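Local coordinates for mannosylglycerate hydrolase MGH1-like glycoside hydrolase domain-containing protein (Thermus thermophilus HB8, PDB 4WVA), which hydrolyses mannosylglycerate, a compatible solute of thermophiles, to mannose and glycerate, and cleaves glucosylglycerate with similar efficiency, at residues A[32-38]-A[102-107]; A[29-33]-A[69-75]; A[354-358]-A[409-413]. All blocks are in the same frame, centred on the assembly; numbering follows the deposited sequence. Where two conformers were deposited one is given.

Contact 1 (A[32-38]-A[102-107]); sequences WLWDSAF and TQPPVV
This buried helix-to-loop contact lies near the centre of the (alpha/alpha)6-barrel, where the first turn of helix 33-43 packs on the connection 102-107 leading into helix 107-117. The helix starts after Trp32, its N-cap residue. CA atoms pair as Leu33-Gln103 at 6.4 Å, Trp34-Pro104 at 6.1 Å and Ala37-Val107 at 5.3 Å. Gln103 is extended; Pro105 centres an inverse gamma turn closed by Val106 N to Pro104 O at 2.9 Å. The one hydrogen bond across runs from Trp34 N to Gln103 OE1, 3.0 Å and nearly linear, using an amide of the open first turn. With Trp34 at chi1 p, Pro104 CG sits over the face of its six-membered ring, 4.1 Å from the centroid, a CH-pi contact. Trp32, Leu33, Trp34, Asp35 and Gln103 probably all bind substrate, as in a near-identical enzyme, and Asp35 OD2 weakly hydrogen-bonds a bound Tris molecule. Deeper along the helix, Val106 CG1 lies over the Phe38 ring and presses on Ala37 CB at 3.2 Å.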
loop_
_atom_site.group_PDB
_atom_site.type_symbol
_atom_site.label_atom_id
_atom_site.label_comp_id
_atom_site.label_asym_id
_atom_site.label_seq_id
_atom_site.Cartn_x
_atom_site.Cartn_y
_atom_site.Cartn_z
ATOM N N TRP A 32 -22.834 26.208 0.740
ATOM C CA TRP A 32 -21.521 25.831 0.201
ATOM C C TRP A 32 -21.301 24.316 0.350
ATOM O O TRP A 32 -21.757 23.707 1.305
ATOM C CB TRP A 32 -20.409 26.560 0.961
ATOM C CG TRP A 32 -19.898 27.799 0.309
ATOM C CD1 TRP A 32 -18.732 27.922 -0.380
ATOM C CD2 TRP A 32 -20.509 29.095 0.279
ATOM N NE1 TRP A 32 -18.558 29.197 -0.814
ATOM C CE2 TRP A 32 -19.635 29.946 -0.429
ATOM C CE3 TRP A 32 -21.707 29.617 0.771
ATOM C CZ2 TRP A 32 -19.923 31.278 -0.665
ATOM C CZ3 TRP A 32 -21.986 30.962 0.542
ATOM C CH2 TRP A 32 -21.110 31.763 -0.171
ATOM N N LEU A 33 -20.594 23.736 -0.611
ATOM C CA LEU A 33 -20.400 22.292 -0.724
ATOM C C LEU A 33 -19.614 21.710 0.448
ATOM O O LEU A 33 -20.170 20.896 1.214
ATOM C CB LEU A 33 -19.709 21.979 -2.054
ATOM C CG LEU A 33 -19.625 20.534 -2.555
ATOM C CD1 LEU A 33 -19.081 20.559 -3.984
ATOM C CD2 LEU A 33 -18.780 19.638 -1.656
ATOM N N TRP A 34 -18.333 22.041 0.606
ATOM C CA TRP A 34 -17.608 21.336 1.684
ATOM C C TRP A 34 -18.070 21.804 3.064
ATOM O O TRP A 34 -18.110 20.996 3.983
ATOM C CB TRP A 34 -16.064 21.236 1.529
ATOM C CG TRP A 34 -15.213 22.439 1.811
ATOM C CD1 TRP A 34 -15.542 23.777 1.701
ATOM C CD2 TRP A 34 -13.821 22.403 2.181
ATOM N NE1 TRP A 34 -14.443 24.548 1.998
ATOM C CE2 TRP A 34 -13.385 23.723 2.303
ATOM C CE3 TRP A 34 -12.904 21.355 2.419
ATOM C CZ2 TRP A 34 -12.074 24.038 2.666
ATOM C CZ3 TRP A 34 -11.604 21.670 2.780
ATOM C CH2 TRP A 34 -11.201 22.995 2.895
ATOM N N ASP A 35 -18.560 23.043 3.173
ATOM C CA ASP A 35 -19.108 23.500 4.440
ATOM C C ASP A 35 -20.265 22.618 4.860
ATOM O O ASP A 35 -20.339 22.204 6.013
ATOM C CB ASP A 35 -19.591 24.955 4.370
ATOM C CG ASP A 35 -18.486 25.934 4.077
ATOM O OD1 ASP A 35 -17.875 25.844 2.976
ATOM O OD2 ASP A 35 -18.243 26.819 4.923
ATOM N N SER A 36 -21.196 22.347 3.943
ATOM C CA SER A 36 -22.382 21.575 4.310
ATOM C C SER A 36 -21.982 20.195 4.802
ATOM O O SER A 36 -22.610 19.649 5.693
ATOM C CB SER A 36 -23.390 21.492 3.161
ATOM O OG SER A 36 -24.255 22.617 3.177
ATOM N N ALA A 37 -20.910 19.636 4.237
ATOM C CA ALA A 37 -20.490 18.305 4.610
ATOM C C ALA A 37 -20.013 18.324 6.059
ATOM O O ALA A 37 -20.439 17.490 6.851
ATOM C CB ALA A 37 -19.401 17.801 3.686
ATOM N N PHE A 38 -19.155 19.277 6.409
ATOM C CA PHE A 38 -18.683 19.367 7.816
ATOM C C PHE A 38 -19.855 19.701 8.739
ATOM O O PHE A 38 -19.941 19.176 9.845
ATOM C CB PHE A 38 -17.563 20.389 8.016
ATOM C CG PHE A 38 -16.305 20.071 7.259
ATOM C CD1 PHE A 38 -15.514 18.979 7.614
ATOM C CD2 PHE A 38 -15.905 20.855 6.186
ATOM C CE1 PHE A 38 -14.364 18.686 6.913
ATOM C CE2 PHE A 38 -14.753 20.552 5.474
ATOM C CZ PHE A 38 -13.976 19.464 5.842
ATOM N N THR A 102 -16.366 23.522 -8.614
ATOM C CA THR A 102 -16.633 22.576 -7.536
ATOM C C THR A 102 -15.801 22.885 -6.277
ATOM O O THR A 102 -15.269 23.983 -6.131
ATOM C CB THR A 102 -16.468 21.128 -8.055
ATOM O OG1 THR A 102 -17.030 20.189 -7.124
ATOM C CG2 THR A 102 -15.029 20.776 -8.380
ATOM N N GLN A 103 -15.746 21.930 -5.346
ATOM C CA GLN A 103 -15.006 22.120 -4.083
ATOM C C GLN A 103 -14.589 20.742 -3.579
ATOM O O GLN A 103 -15.024 19.738 -4.121
ATOM C CB GLN A 103 -15.862 22.831 -3.029
ATOM C CG GLN A 103 -15.375 24.233 -2.689
ATOM C CD GLN A 103 -16.103 24.849 -1.498
ATOM O OE1 GLN A 103 -17.084 24.291 -0.964
ATOM N NE2 GLN A 103 -15.629 25.999 -1.072
ATOM N N PRO A 104 -13.758 20.689 -2.524
ATOM C CA PRO A 104 -13.255 19.364 -2.145
ATOM C C PRO A 104 -14.371 18.383 -1.760
ATOM O O PRO A 104 -15.245 18.717 -0.947
ATOM C CB PRO A 104 -12.341 19.673 -0.949
ATOM C CG PRO A 104 -11.902 21.083 -1.197
ATOM C CD PRO A 104 -13.127 21.751 -1.726
ATOM N N PRO A 105 -14.333 17.167 -2.331
ATOM C CA PRO A 105 -15.471 16.256 -2.269
ATOM C C PRO A 105 -15.464 15.429 -0.986
ATOM O O PRO A 105 -15.325 14.223 -1.027
ATOM C CB PRO A 105 -15.285 15.402 -3.513
ATOM C CG PRO A 105 -13.818 15.366 -3.730
ATOM C CD PRO A 105 -13.333 16.731 -3.338
ATOM N N VAL A 106 -15.591 16.103 0.156
ATOM C CA VAL A 106 -15.591 15.405 1.439
ATOM C C VAL A 106 -16.939 14.710 1.698
ATOM O O VAL A 106 -17.072 13.914 2.627
ATOM C CB VAL A 106 -15.195 16.371 2.567
ATOM C CG1 VAL A 106 -16.314 17.301 2.871
ATOM C CG2 VAL A 106 -14.816 15.619 3.842
ATOM N N VAL A 107 -17.931 14.935 0.837
ATOM C CA VAL A 107 -19.295 14.518 1.169
ATOM C C VAL A 107 -19.461 12.992 1.332
ATOM O O VAL A 107 -20.181 12.557 2.232
ATOM C CB VAL A 107 -20.355 15.138 0.216
ATOM C CG1 VAL A 107 -20.141 14.720 -1.233
ATOM C CG2 VAL A 107 -21.756 14.830 0.717
#

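Contact 2 (A[29-33]-A[69-75]); sequences PYQWL and LPHIVFH
Two short strands pair antiparallel here, forming one edge of the three-stranded sheet 31-32, 72-74, 97-98 beside the substrate pocket of the (alpha/alpha)6-barrel. Gln31 and Val73 are the hydrogen-bonded pair, CA atoms 5.2 Å apart: Val73 N donates to Gln31 O at 2.9 Å and Gln31 N to Val73 O at 3.3 Å. Trp32 and Ile72 form the adjoining non-hydrogen-bonded pair at 4.6 Å between CA atoms. The next link is Leu33 N to His71 O, 2.9 Å, which satisfies an amide at the very start of helix 33-43, just after the N-cap residue Trp32. Two CA-H...O contacts supplement these bonds: Ile72 CA to Gln31 O, 3.3 Å, and Trp32 CA to His71 O, 3.2 Å. On the other edge of 69-75, backbone hydrogen bonds join His71 to Ile101, Ile72 to Ser99 and Phe74 to Ala97. Ser99 OG also bonds Ile72 N and the side-chain His71 ND1, while Leu69 O accepts from Thr102 OG1. Trp32 and Ile72 share one face of the sheet, Ile72 CG1 standing 3.7 Å from the centroid of the indole five-membered ring in a CH-pi contact. Gln31 and Val73 point to the other face, with CB atoms 4.3 Å apart and Gln31 reaching helix 48-62. Leu33 CG meets Leu69 CD2 at 3.7 Å. Trp32 and Leu33 probably bind substrate, as in a near-identical enzyme. At the far end Phe74, centre of an inverse gamma turn, directs its ring edge at the Tyr30 face, T-shaped at 88° with Phe74 CD1 3.5 Å from Tyr30 CD2.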
loop_
_atom_site.group_PDB
_atom_site.type_symbol
_atom_site.label_atom_id
_atom_site.label_comp_id
_atom_site.label_asym_id
_atom_site.label_seq_id
_atom_site.Cartn_x
_atom_site.Cartn_y
_atom_site.Cartn_z
ATOM N N PRO A 29 -24.176 33.833 2.435
ATOM C CA PRO A 29 -25.630 33.707 2.618
ATOM C C PRO A 29 -26.288 32.672 1.697
ATOM O O PRO A 29 -27.432 32.845 1.238
ATOM C CB PRO A 29 -26.103 35.135 2.319
ATOM C CG PRO A 29 -25.188 35.552 1.215
ATOM C CD PRO A 29 -23.831 34.976 1.570
ATOM N N TYR A 30 -25.579 31.569 1.436
ATOM C CA TYR A 30 -26.039 30.549 0.522
ATOM C C TYR A 30 -25.532 29.223 1.066
ATOM O O TYR A 30 -25.000 29.170 2.199
ATOM C CB TYR A 30 -25.481 30.760 -0.904
ATOM C CG TYR A 30 -25.817 32.080 -1.556
ATOM C CD1 TYR A 30 -27.125 32.355 -1.937
ATOM C CD2 TYR A 30 -24.831 33.028 -1.825
ATOM C CE1 TYR A 30 -27.446 33.556 -2.556
ATOM C CE2 TYR A 30 -25.156 34.236 -2.447
ATOM C CZ TYR A 30 -26.473 34.480 -2.797
ATOM O OH TYR A 30 -26.835 35.674 -3.427
ATOM N N GLN A 31 -25.725 28.155 0.303
ATOM C CA GLN A 31 -25.183 26.837 0.666
ATOM C C GLN A 31 -23.856 26.552 -0.047
ATOM O O GLN A 31 -23.770 26.626 -1.273
ATOM C CB GLN A 31 -26.188 25.731 0.354
ATOM C CG GLN A 31 -25.691 24.322 0.678
ATOM C CD GLN A 31 -26.748 23.231 0.684
ATOM O OE1 GLN A 31 -26.656 22.260 1.468
ATOM N NE2 GLN A 31 -27.721 23.330 -0.199
ATOM N N TRP A 32 -22.834 26.208 0.740
ATOM C CA TRP A 32 -21.521 25.831 0.201
ATOM C C TRP A 32 -21.301 24.316 0.350
ATOM O O TRP A 32 -21.757 23.707 1.305
ATOM C CB TRP A 32 -20.409 26.560 0.961
ATOM C CG TRP A 32 -19.898 27.799 0.309
ATOM C CD1 TRP A 32 -18.732 27.922 -0.380
ATOM C CD2 TRP A 32 -20.509 29.095 0.279
ATOM N NE1 TRP A 32 -18.558 29.197 -0.814
ATOM C CE2 TRP A 32 -19.635 29.946 -0.429
ATOM C CE3 TRP A 32 -21.707 29.617 0.771
ATOM C CZ2 TRP A 32 -19.923 31.278 -0.665
ATOM C CZ3 TRP A 32 -21.986 30.962 0.542
ATOM C CH2 TRP A 32 -21.110 31.763 -0.171
ATOM N N LEU A 33 -20.594 23.736 -0.611
ATOM C CA LEU A 33 -20.400 22.292 -0.724
ATOM C C LEU A 33 -19.614 21.710 0.448
ATOM O O LEU A 33 -20.170 20.896 1.214
ATOM C CB LEU A 33 -19.709 21.979 -2.054
ATOM C CG LEU A 33 -19.625 20.534 -2.555
ATOM C CD1 LEU A 33 -19.081 20.559 -3.984
ATOM C CD2 LEU A 33 -18.780 19.638 -1.656
ATOM N N LEU A 69 -21.179 18.632 -8.916
ATOM C CA LEU A 69 -21.694 19.276 -7.712
ATOM C C LEU A 69 -20.970 20.607 -7.560
ATOM O O LEU A 69 -19.753 20.638 -7.433
ATOM C CB LEU A 69 -21.476 18.382 -6.496
ATOM C CG LEU A 69 -22.271 18.768 -5.246
ATOM C CD1 LEU A 69 -23.757 18.582 -5.445
ATOM C CD2 LEU A 69 -21.799 17.924 -4.078
ATOM N N PRO A 70 -21.702 21.724 -7.594
ATOM C CA PRO A 70 -21.086 23.047 -7.587
ATOM C C PRO A 70 -20.730 23.490 -6.177
ATOM O O PRO A 70 -21.338 22.993 -5.231
ATOM C CB PRO A 70 -22.201 23.936 -8.126
ATOM C CG PRO A 70 -23.428 23.287 -7.625
ATOM C CD PRO A 70 -23.166 21.806 -7.602
ATOM N N HIS A 71 -19.793 24.418 -6.026
ATOM C CA HIS A 71 -19.385 24.830 -4.675
ATOM C C HIS A 71 -20.403 25.730 -3.985
ATOM O O HIS A 71 -20.456 25.742 -2.769
ATOM C CB HIS A 71 -17.978 25.413 -4.643
ATOM C CG HIS A 71 -17.880 26.878 -4.909
ATOM N ND1 HIS A 71 -18.367 27.479 -6.052
ATOM C CD2 HIS A 71 -17.237 27.847 -4.219
ATOM C CE1 HIS A 71 -18.052 28.764 -6.035
ATOM N NE2 HIS A 71 -17.368 29.010 -4.929
ATOM N N ILE A 72 -21.262 26.406 -4.752
ATOM C CA ILE A 72 -22.334 27.208 -4.157
ATOM C C ILE A 72 -23.666 26.912 -4.830
ATOM O O ILE A 72 -23.731 26.848 -6.059
ATOM C CB ILE A 72 -22.070 28.741 -4.231
ATOM C CG1 ILE A 72 -20.714 29.123 -3.638
ATOM C CG2 ILE A 72 -23.160 29.496 -3.463
ATOM C CD1 ILE A 72 -20.311 30.568 -3.905
ATOM N N VAL A 73 -24.704 26.717 -4.010
ATOM C CA VAL A 73 -26.088 26.703 -4.443
ATOM C C VAL A 73 -26.707 28.025 -3.980
ATOM O O VAL A 73 -26.806 28.295 -2.766
ATOM C CB VAL A 73 -26.892 25.525 -3.862
ATOM C CG1 VAL A 73 -28.291 25.490 -4.443
ATOM C CG2 VAL A 73 -26.195 24.206 -4.147
ATOM N N PHE A 74 -27.115 28.841 -4.946
ATOM C CA PHE A 74 -27.602 30.202 -4.660
ATOM C C PHE A 74 -29.101 30.212 -4.293
ATOM O O PHE A 74 -29.937 30.856 -4.967
ATOM C CB PHE A 74 -27.319 31.142 -5.845
ATOM C CG PHE A 74 -25.850 31.380 -6.116
ATOM C CD1 PHE A 74 -25.059 32.031 -5.185
ATOM C CD2 PHE A 74 -25.251 30.976 -7.315
ATOM C CE1 PHE A 74 -23.715 32.283 -5.431
ATOM C CE2 PHE A 74 -23.908 31.222 -7.559
ATOM C CZ PHE A 74 -23.136 31.878 -6.618
ATOM N N HIS A 75 -29.445 29.516 -3.217
ATOM C CA HIS A 75 -30.810 29.543 -2.705
ATOM C C HIS A 75 -31.296 30.978 -2.484
ATOM O O HIS A 75 -30.564 31.805 -1.950
ATOM C CB HIS A 75 -30.928 28.821 -1.366
ATOM C CG HIS A 75 -30.490 27.390 -1.393
ATOM N ND1 HIS A 75 -31.244 26.381 -1.954
ATOM C CD2 HIS A 75 -29.362 26.802 -0.920
ATOM C CE1 HIS A 75 -30.613 25.230 -1.802
ATOM N NE2 HIS A 75 -29.474 25.459 -1.171
#

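Contact 3 (A[354-358]-A[409-413]); sequences VWINV and SWSAA
Two helix beginnings of the (alpha/alpha)6-barrel, those of 356-368 and 409-418, meet here through a tryptophan and a bridging water, with no direct hydrogen bond between the segments. Trp355 is the N-cap residue of the first helix, and segment 409-413 is helical throughout, Ala413 N bonding to Ser409 O at 2.8 Å. The closest CA atoms are Ile356-Ser411 at 5.7 Å and Asn357-Trp410 at 6.9 Å. Ser409, first along the second segment, is turned elsewhere, its OG bonded to Val22 O. Trp410 follows with CB toward the partner and chi1 p. Asn357, also chi1 p, sets CB 3.7 Å from the centroid of the Trp410 five-membered ring, a CH-pi contact over its face, while Asn357 OD1 comes within 3.2 Å of Trp410 CZ2. The indole edge also meets Trp355, CZ2 of Trp410 lying 3.6 Å from CE3 of Trp355. Trp355 in turn stacks on Trp350, a probable substrate-binding residue, and touches Glu393, the probable proton acceptor, which places the contact beside the probable active site. Ser411 comes next; its OG packs 3.6 Å from Ile356 CG1 and hydrogen-bonds to Arg392 O. Bridging the gap, one water accepts from Ile356 N at 2.9 Å and Trp410 NE1 at 3.0 Å, and donates to Ser411 OG at 3.0 Å.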
loop_
_atom_site.group_PDB
_atom_site.type_symbol
_atom_site.label_atom_id
_atom_site.label_comp_id
_atom_site.label_asym_id
_atom_site.label_seq_id
_atom_site.Cartn_x
_atom_site.Cartn_y
_atom_site.Cartn_z
ATOM N N VAL A 354 -5.247 29.499 11.680
ATOM C CA VAL A 354 -5.707 28.167 12.071
ATOM C C VAL A 354 -7.169 28.006 11.689
ATOM O O VAL A 354 -8.013 28.888 11.929
ATOM C CB VAL A 354 -5.557 27.944 13.601
ATOM C CG1 VAL A 354 -6.170 26.616 14.045
ATOM C CG2 VAL A 354 -4.089 27.981 14.033
ATOM N N TRP A 355 -7.483 26.862 11.103
ATOM C CA TRP A 355 -8.832 26.528 10.675
ATOM C C TRP A 355 -9.293 25.257 11.358
ATOM O O TRP A 355 -8.587 24.252 11.405
ATOM C CB TRP A 355 -8.887 26.317 9.167
ATOM C CG TRP A 355 -8.685 27.570 8.354
ATOM C CD1 TRP A 355 -7.524 28.250 8.148
ATOM C CD2 TRP A 355 -9.692 28.264 7.629
ATOM N NE1 TRP A 355 -7.750 29.345 7.337
ATOM C CE2 TRP A 355 -9.073 29.369 6.997
ATOM C CE3 TRP A 355 -11.061 28.059 7.446
ATOM C CZ2 TRP A 355 -9.778 30.248 6.186
ATOM C CZ3 TRP A 355 -11.764 28.935 6.658
ATOM C CH2 TRP A 355 -11.121 30.018 6.027
ATOM N N ILE A 356 -10.520 25.274 11.840
ATOM C CA ILE A 356 -11.000 24.157 12.633
ATOM C C ILE A 356 -11.212 22.894 11.800
ATOM O O ILE A 356 -10.939 21.778 12.279
ATOM C CB ILE A 356 -12.296 24.535 13.386
ATOM C CG1 ILE A 356 -12.084 25.777 14.259
ATOM C CG2 ILE A 356 -12.793 23.395 14.250
ATOM C CD1 ILE A 356 -11.006 25.696 15.311
ATOM N N ASN A 357 -11.746 23.033 10.588
ATOM C CA ASN A 357 -11.966 21.858 9.751
ATOM C C ASN A 357 -10.663 21.108 9.393
ATOM O O ASN A 357 -10.628 19.866 9.360
ATOM C CB ASN A 357 -12.761 22.209 8.488
ATOM C CG ASN A 357 -11.971 23.053 7.507
ATOM O OD1 ASN A 357 -11.251 23.973 7.892
ATOM N ND2 ASN A 357 -12.115 22.752 6.222
ATOM N N VAL A 358 -9.605 21.871 9.127
ATOM C CA VAL A 358 -8.302 21.282 8.811
ATOM C C VAL A 358 -7.665 20.690 10.079
ATOM O O VAL A 358 -7.100 19.587 10.031
ATOM C CB VAL A 358 -7.376 22.286 8.089
ATOM C CG1 VAL A 358 -6.003 21.675 7.852
ATOM C CG2 VAL A 358 -8.017 22.700 6.768
ATOM N N SER A 409 -20.197 28.416 10.884
ATOM C CA SER A 409 -20.903 27.148 11.064
ATOM C C SER A 409 -19.996 25.933 11.247
ATOM O O SER A 409 -20.208 25.173 12.177
ATOM C CB SER A 409 -21.896 26.915 9.930
ATOM O OG SER A 409 -22.903 27.914 9.981
ATOM N N TRP A 410 -18.990 25.717 10.400
ATOM C CA TRP A 410 -18.262 24.455 10.573
ATOM C C TRP A 410 -17.418 24.422 11.852
ATOM O O TRP A 410 -17.087 23.341 12.363
ATOM C CB TRP A 410 -17.462 24.004 9.352
ATOM C CG TRP A 410 -16.150 24.623 9.025
ATOM C CD1 TRP A 410 -15.144 25.039 9.866
ATOM C CD2 TRP A 410 -15.649 24.795 7.694
ATOM N NE1 TRP A 410 -14.082 25.481 9.132
ATOM C CE2 TRP A 410 -14.368 25.338 7.791
ATOM C CE3 TRP A 410 -16.191 24.556 6.431
ATOM C CZ2 TRP A 410 -13.614 25.663 6.670
ATOM C CZ3 TRP A 410 -15.450 24.860 5.322
ATOM C CH2 TRP A 410 -14.173 25.423 5.440
ATOM N N SER A 411 -17.112 25.593 12.382
ATOM C CA SER A 411 -16.407 25.673 13.669
ATOM C C SER A 411 -17.331 25.165 14.772
ATOM O O SER A 411 -16.954 24.290 15.542
ATOM C CB SER A 411 -15.927 27.105 13.934
ATOM O OG SER A 411 -14.960 27.491 12.963
ATOM N N ALA A 412 -18.553 25.688 14.808
ATOM C CA ALA A 412 -19.574 25.200 15.731
ATOM C C ALA A 412 -19.857 23.720 15.525
ATOM O O ALA A 412 -19.882 22.932 16.481
ATOM C CB ALA A 412 -20.839 26.030 15.616
ATOM N N ALA A 413 -20.041 23.318 14.270
ATOM C CA ALA A 413 -20.352 21.943 13.975
ATOM C C ALA A 413 -19.297 20.980 14.476
ATOM O O ALA A 413 -19.607 19.931 15.034
ATOM C CB ALA A 413 -20.536 21.750 12.471
HETATM O O HOH W 1 -12.632 27.181 11.077
#

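In the fold
All three contacts are largely buried, but their distance from the chain centre differs: contact 1 is centred about 5 Å from it, contact 3 about 11 Å, though all its touching residues are buried, and contact 2 about 13 Å, where Tyr30, Trp32, Phe74 and His75 are partly exposed. Contacts 1 and 2 share Trp32 and Leu33, where strand 31-32 runs into helix 33-43, and are also tied by Thr102 OG1 to Leu69 O, 2.8 Å. Contact 3 reaches contact 1 through Trp410, edge-to-face with Trp34 and Phe38, but does not touch contact 2. Backbone pairing dominates contact 2, one side-chain carbonyl and apolar packing contact 1, and Trp410 packing together with a water bridge contact 3.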